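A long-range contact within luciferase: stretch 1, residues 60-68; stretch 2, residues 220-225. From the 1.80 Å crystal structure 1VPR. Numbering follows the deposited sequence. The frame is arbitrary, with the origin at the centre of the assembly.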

ATOM      1  N   TYR A  60      10.795 -15.639  -4.556  1.00 23.59           N
ATOM      2  CA  TYR A  60      10.290 -15.637  -3.189  1.00 23.45           C
ATOM      3  C   TYR A  60       9.079 -14.694  -3.139  1.00 23.60           C
ATOM      4  O   TYR A  60       8.038 -15.014  -2.558  1.00 22.78           O
ATOM      5  CB  TYR A  60      11.364 -15.138  -2.228  1.00 23.33           C
ATOM      6  CG  TYR A  60      10.873 -14.961  -0.805  1.00 24.62           C
ATOM      7  CD1 TYR A  60      10.545 -16.063  -0.007  1.00 24.56           C
ATOM      8  CD2 TYR A  60      10.764 -13.680  -0.247  1.00 24.22           C
ATOM      9  CE1 TYR A  60      10.124 -15.886   1.319  1.00 23.81           C
ATOM     10  CE2 TYR A  60      10.354 -13.493   1.073  1.00 23.03           C
ATOM     11  CZ  TYR A  60      10.034 -14.592   1.847  1.00 25.36           C
ATOM     12  OH  TYR A  60       9.620 -14.396   3.146  1.00 25.42           O
ATOM     13  N   LEU A  61       9.232 -13.523  -3.746  1.00 24.36           N
ATOM     14  CA  LEU A  61       8.150 -12.547  -3.781  1.00 25.05           C
ATOM     15  C   LEU A  61       6.920 -13.136  -4.479  1.00 24.69           C
ATOM     16  O   LEU A  61       5.788 -12.923  -4.043  1.00 24.15           O
ATOM     17  CB  LEU A  61       8.606 -11.271  -4.503  1.00 24.52           C
ATOM     18  CG  LEU A  61       9.704 -10.458  -3.823  1.00 25.97           C
ATOM     19  CD1 LEU A  61       9.888  -9.159  -4.595  1.00 27.33           C
ATOM     20  CD2 LEU A  61       9.335 -10.184  -2.362  1.00 22.78           C
ATOM     21  N   LEU A  62       7.130 -13.883  -5.559  1.00 24.10           N
ATOM     22  CA  LEU A  62       5.997 -14.478  -6.252  1.00 25.13           C
ATOM     23  C   LEU A  62       5.219 -15.374  -5.324  1.00 26.08           C
ATOM     24  O   LEU A  62       3.985 -15.347  -5.318  1.00 26.66           O
ATOM     25  CB  LEU A  62       6.438 -15.288  -7.468  1.00 27.61           C
ATOM     26  CG  LEU A  62       6.552 -14.527  -8.784  1.00 31.55           C
ATOM     27  CD1 LEU A  62       6.803 -15.537  -9.902  1.00 34.44           C
ATOM     28  CD2 LEU A  62       5.251 -13.760  -9.068  1.00 33.04           C
ATOM     29  N   GLU A  63       5.922 -16.170  -4.527  1.00 23.66           N
ATOM     30  CA  GLU A  63       5.222 -17.043  -3.613  1.00 24.78           C
ATOM     31  C   GLU A  63       4.564 -16.231  -2.495  1.00 23.14           C
ATOM     32  O   GLU A  63       3.490 -16.586  -2.028  1.00 22.46           O
ATOM     33  CB  GLU A  63       6.174 -18.075  -3.024  1.00 25.11           C
ATOM     34  CG  GLU A  63       5.476 -19.158  -2.233  1.00 29.50           C
ATOM     35  CD  GLU A  63       6.455 -20.213  -1.754  1.00 30.82           C
ATOM     36  OE1 GLU A  63       6.835 -20.195  -0.561  1.00 32.34           O
ATOM     37  OE2 GLU A  63       6.858 -21.047  -2.589  1.00 34.83           O
ATOM     38  N   CYS A  64       5.185 -15.134  -2.077  1.00 21.98           N
ATOM     39  CA  CYS A  64       4.581 -14.336  -1.016  1.00 21.72           C
ATOM     40  C   CYS A  64       3.322 -13.642  -1.489  1.00 21.52           C
ATOM     41  O   CYS A  64       2.479 -13.258  -0.672  1.00 21.71           O
ATOM     42  CB  CYS A  64       5.563 -13.297  -0.474  1.00 24.61           C
ATOM     43  SG  CYS A  64       6.870 -13.992   0.567  1.00 27.55           S
ATOM     44  N   HIS A  65       3.186 -13.471  -2.804  1.00 21.74           N
ATOM     45  CA  HIS A  65       2.000 -12.820  -3.350  1.00 23.92           C
ATOM     46  C   HIS A  65       0.749 -13.665  -3.105  1.00 26.25           C
ATOM     47  O   HIS A  65      -0.359 -13.135  -2.947  1.00 27.33           O
ATOM     48  CB  HIS A  65       2.194 -12.541  -4.845  1.00 22.00           C
ATOM     49  CG  HIS A  65       2.645 -11.145  -5.117  1.00 22.37           C
ATOM     50  ND1 HIS A  65       1.876 -10.047  -4.779  1.00 20.60           N
ATOM     51  CD2 HIS A  65       3.827 -10.654  -5.568  1.00 21.68           C
ATOM     52  CE1 HIS A  65       2.573  -8.942  -4.996  1.00 19.67           C
ATOM     53  NE2 HIS A  65       3.759  -9.283  -5.474  1.00 23.85           N
ATOM     54  N   GLU A  66       0.941 -14.980  -3.026  1.00 25.51           N
ATOM     55  CA  GLU A  66      -0.160 -15.906  -2.794  1.00 26.34           C
ATOM     56  C   GLU A  66      -0.620 -15.952  -1.326  1.00 25.75           C
ATOM     57  O   GLU A  66      -1.551 -16.684  -0.980  1.00 27.67           O
ATOM     58  CB  GLU A  66       0.241 -17.313  -3.278  1.00 25.41           C
ATOM     59  N   LEU A  67       0.004 -15.159  -0.467  1.00 23.43           N
ATOM     60  CA  LEU A  67      -0.364 -15.156   0.944  1.00 24.60           C
ATOM     61  C   LEU A  67      -1.435 -14.129   1.320  1.00 25.53           C
ATOM     62  O   LEU A  67      -1.366 -12.966   0.894  1.00 27.50           O
ATOM     63  CB  LEU A  67       0.870 -14.879   1.815  1.00 22.22           C
ATOM     64  CG  LEU A  67       2.072 -15.828   1.753  1.00 22.66           C
ATOM     65  CD1 LEU A  67       3.291 -15.165   2.415  1.00 19.76           C
ATOM     66  CD2 LEU A  67       1.721 -17.134   2.454  1.00 20.76           C
ATOM     67  N   GLY A  68      -2.419 -14.578   2.102  1.00 24.20           N
ATOM     68  CA  GLY A  68      -3.446 -13.698   2.649  1.00 23.81           C
ATOM     69  C   GLY A  68      -4.688 -13.167   1.948  1.00 24.47           C
ATOM     70  O   GLY A  68      -5.507 -12.513   2.611  1.00 23.63           O
ATOM     71  N   ALA A 220      -2.944  -5.558   3.431  1.00 14.16           N
ATOM     72  CA  ALA A 220      -2.308  -5.451   2.116  1.00 15.06           C
ATOM     73  C   ALA A 220      -1.264  -6.555   1.968  1.00 15.60           C
ATOM     74  O   ALA A 220      -0.878  -7.178   2.948  1.00 12.47           O
ATOM     75  CB  ALA A 220      -1.639  -4.096   1.966  1.00 16.21           C
ATOM     76  N   SER A 221      -0.800  -6.776   0.743  1.00 16.05           N
ATOM     77  CA  SER A 221       0.166  -7.838   0.468  1.00 16.27           C
ATOM     78  C   SER A 221       1.495  -7.721   1.193  1.00 17.23           C
ATOM     79  O   SER A 221       2.162  -6.670   1.134  1.00 16.93           O
ATOM     80  CB  SER A 221       0.434  -7.906  -1.040  1.00 19.84           C
ATOM     81  OG  SER A 221       1.485  -8.815  -1.358  1.00 22.74           O
ATOM     82  N   VAL A 222       1.897  -8.802   1.861  1.00 17.29           N
ATOM     83  CA  VAL A 222       3.188  -8.806   2.546  1.00 16.72           C
ATOM     84  C   VAL A 222       4.310  -9.080   1.532  1.00 16.74           C
ATOM     85  O   VAL A 222       5.491  -9.065   1.864  1.00 17.38           O
ATOM     86  CB  VAL A 222       3.224  -9.818   3.711  1.00 17.40           C
ATOM     87  CG1 VAL A 222       2.374  -9.272   4.864  1.00 16.98           C
ATOM     88  CG2 VAL A 222       2.707 -11.193   3.261  1.00 16.94           C
ATOM     89  N   ALA A 223       3.942  -9.306   0.280  1.00 16.91           N
ATOM     90  CA  ALA A 223       4.951  -9.499  -0.742  1.00 16.33           C
ATOM     91  C   ALA A 223       5.515  -8.109  -1.056  1.00 18.46           C
ATOM     92  O   ALA A 223       6.625  -7.978  -1.594  1.00 19.70           O
ATOM     93  CB  ALA A 223       4.323 -10.083  -1.983  1.00 15.64           C
ATOM     94  N   LYS A 224       4.753  -7.071  -0.705  1.00 15.50           N
ATOM     95  CA  LYS A 224       5.146  -5.684  -0.986  1.00 14.50           C
ATOM     96  C   LYS A 224       5.397  -4.841   0.270  1.00 13.84           C
ATOM     97  O   LYS A 224       6.410  -4.138   0.379  1.00 15.10           O
ATOM     98  CB  LYS A 224       4.051  -5.016  -1.843  1.00 15.02           C
ATOM     99  CG  LYS A 224       3.763  -5.734  -3.170  1.00 17.65           C
ATOM    100  CD  LYS A 224       2.535  -5.191  -3.934  1.00 15.84           C
ATOM    101  CE  LYS A 224       2.610  -3.677  -4.165  1.00 17.31           C
ATOM    102  NZ  LYS A 224       3.758  -3.253  -5.029  1.00 12.13           N
ATOM    103  N   PHE A 225       4.464  -4.908   1.212  1.00 13.22           N
ATOM    104  CA  PHE A 225       4.549  -4.154   2.453  1.00 13.82           C
ATOM    105  C   PHE A 225       5.014  -5.023   3.620  1.00 16.26           C
ATOM    106  O   PHE A 225       4.524  -6.154   3.801  1.00 16.23           O
ATOM    107  CB  PHE A 225       3.172  -3.540   2.776  1.00 11.54           C
ATOM    108  CG  PHE A 225       2.657  -2.623   1.693  1.00 11.08           C
ATOM    109  CD1 PHE A 225       1.797  -3.100   0.702  1.00 12.53           C
ATOM    110  CD2 PHE A 225       3.099  -1.307   1.624  1.00 12.20           C
ATOM    111  CE1 PHE A 225       1.393  -2.275  -0.351  1.00 13.37           C
ATOM    112  CE2 PHE A 225       2.707  -0.472   0.577  1.00 12.23           C
ATOM    113  CZ  PHE A 225       1.855  -0.953  -0.409  1.00 12.55           C
TER
HETATM  114  O   HOH W   1       0.686 -11.169   0.106  1.00 28.87           O
HETATM  115  O   HOH W   2      -0.306 -10.215  -3.000  1.00 26.22           O
HETATM  116  O   HOH W   3      -0.311 -10.836   2.435  1.00 41.55           O

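The contact joins a helical segment, and the loop that follows it, to an irregular segment more than 150 residues further along the chain. Helical hydrogen bonds from Cys-64 N to Tyr-60 O and from His-65 N to Leu-61 O, both 2.9 Å, hold the first stretch; beyond them, Leu-67 N reaches Cys-64 O at 3.1 Å as the chain leaves the helix. The second stretch is bent upon itself, with Phe-225 N bonded to Ser-221 O at 2.9 Å and Lys-224 N to the same oxygen at 3.2 Å. The backbones come nearest at Cys-64 and Ala-223, whose CA atoms lie 4.9 Å apart.

So close an approach calls for small side chains. Ala-223 points toward the helix and is the most extensively covered residue of the contact; its CB lies 3.8 Å from Cys-64 CB and 3.7 Å from Cys-64 C, so the methyl rests against backbone as well as side chain. Apolar packing extends outward from this pair: Leu-67 CD1 meets Val-222 CG2 at 4.1 Å, an ordinary van der Waals contact between branched side chains. Leu-61 reaches backbone instead: its CA-to-CB bond points sideways, but its CD2 lies 3.6 Å from Ala-223 O, a van der Waals contact.

The same alanine methyl also makes a CH-pi contact. Ala-223 CB sits 3.5 Å from the centroid of the His-65 ring and only 2° off the ring normal, almost squarely over one face. The CA-to-CB bond of His-65 points away from the other stretch, but its ring swings back, offering a flat pi surface to the weakly polarised C-H groups. The ring also approaches Lys-224 through the aliphatic part of that side chain, with His-65 CE1 3.9 Å from Lys-224 CG, and its NE2 is hydrogen-bonded elsewhere in the structure.

No direct hydrogen bond crosses the interface; water supplies the polar links. Ser-221 OG accepts a hydrogen bond from Ala-223 N at 3.0 Å, bracing the bend, and donates to water 1 at 2.9 Å. That water donates to Cys-64 O at 2.9 Å, adding to the bond from Leu-67 N, and to Leu-67 O, in the loop, at 2.8 Å. Water 2 donates to Ser-221 OG at 2.8 Å and to His-65 O at 2.9 Å, and is hydrogen-bonded to His-65 ND1 at 2.8 Å. A short hydroxyl that both donates and accepts suits this position well. Water 3 accepts from Val-222 N at 3.1 Å and donates to Leu-67 O at 2.8 Å.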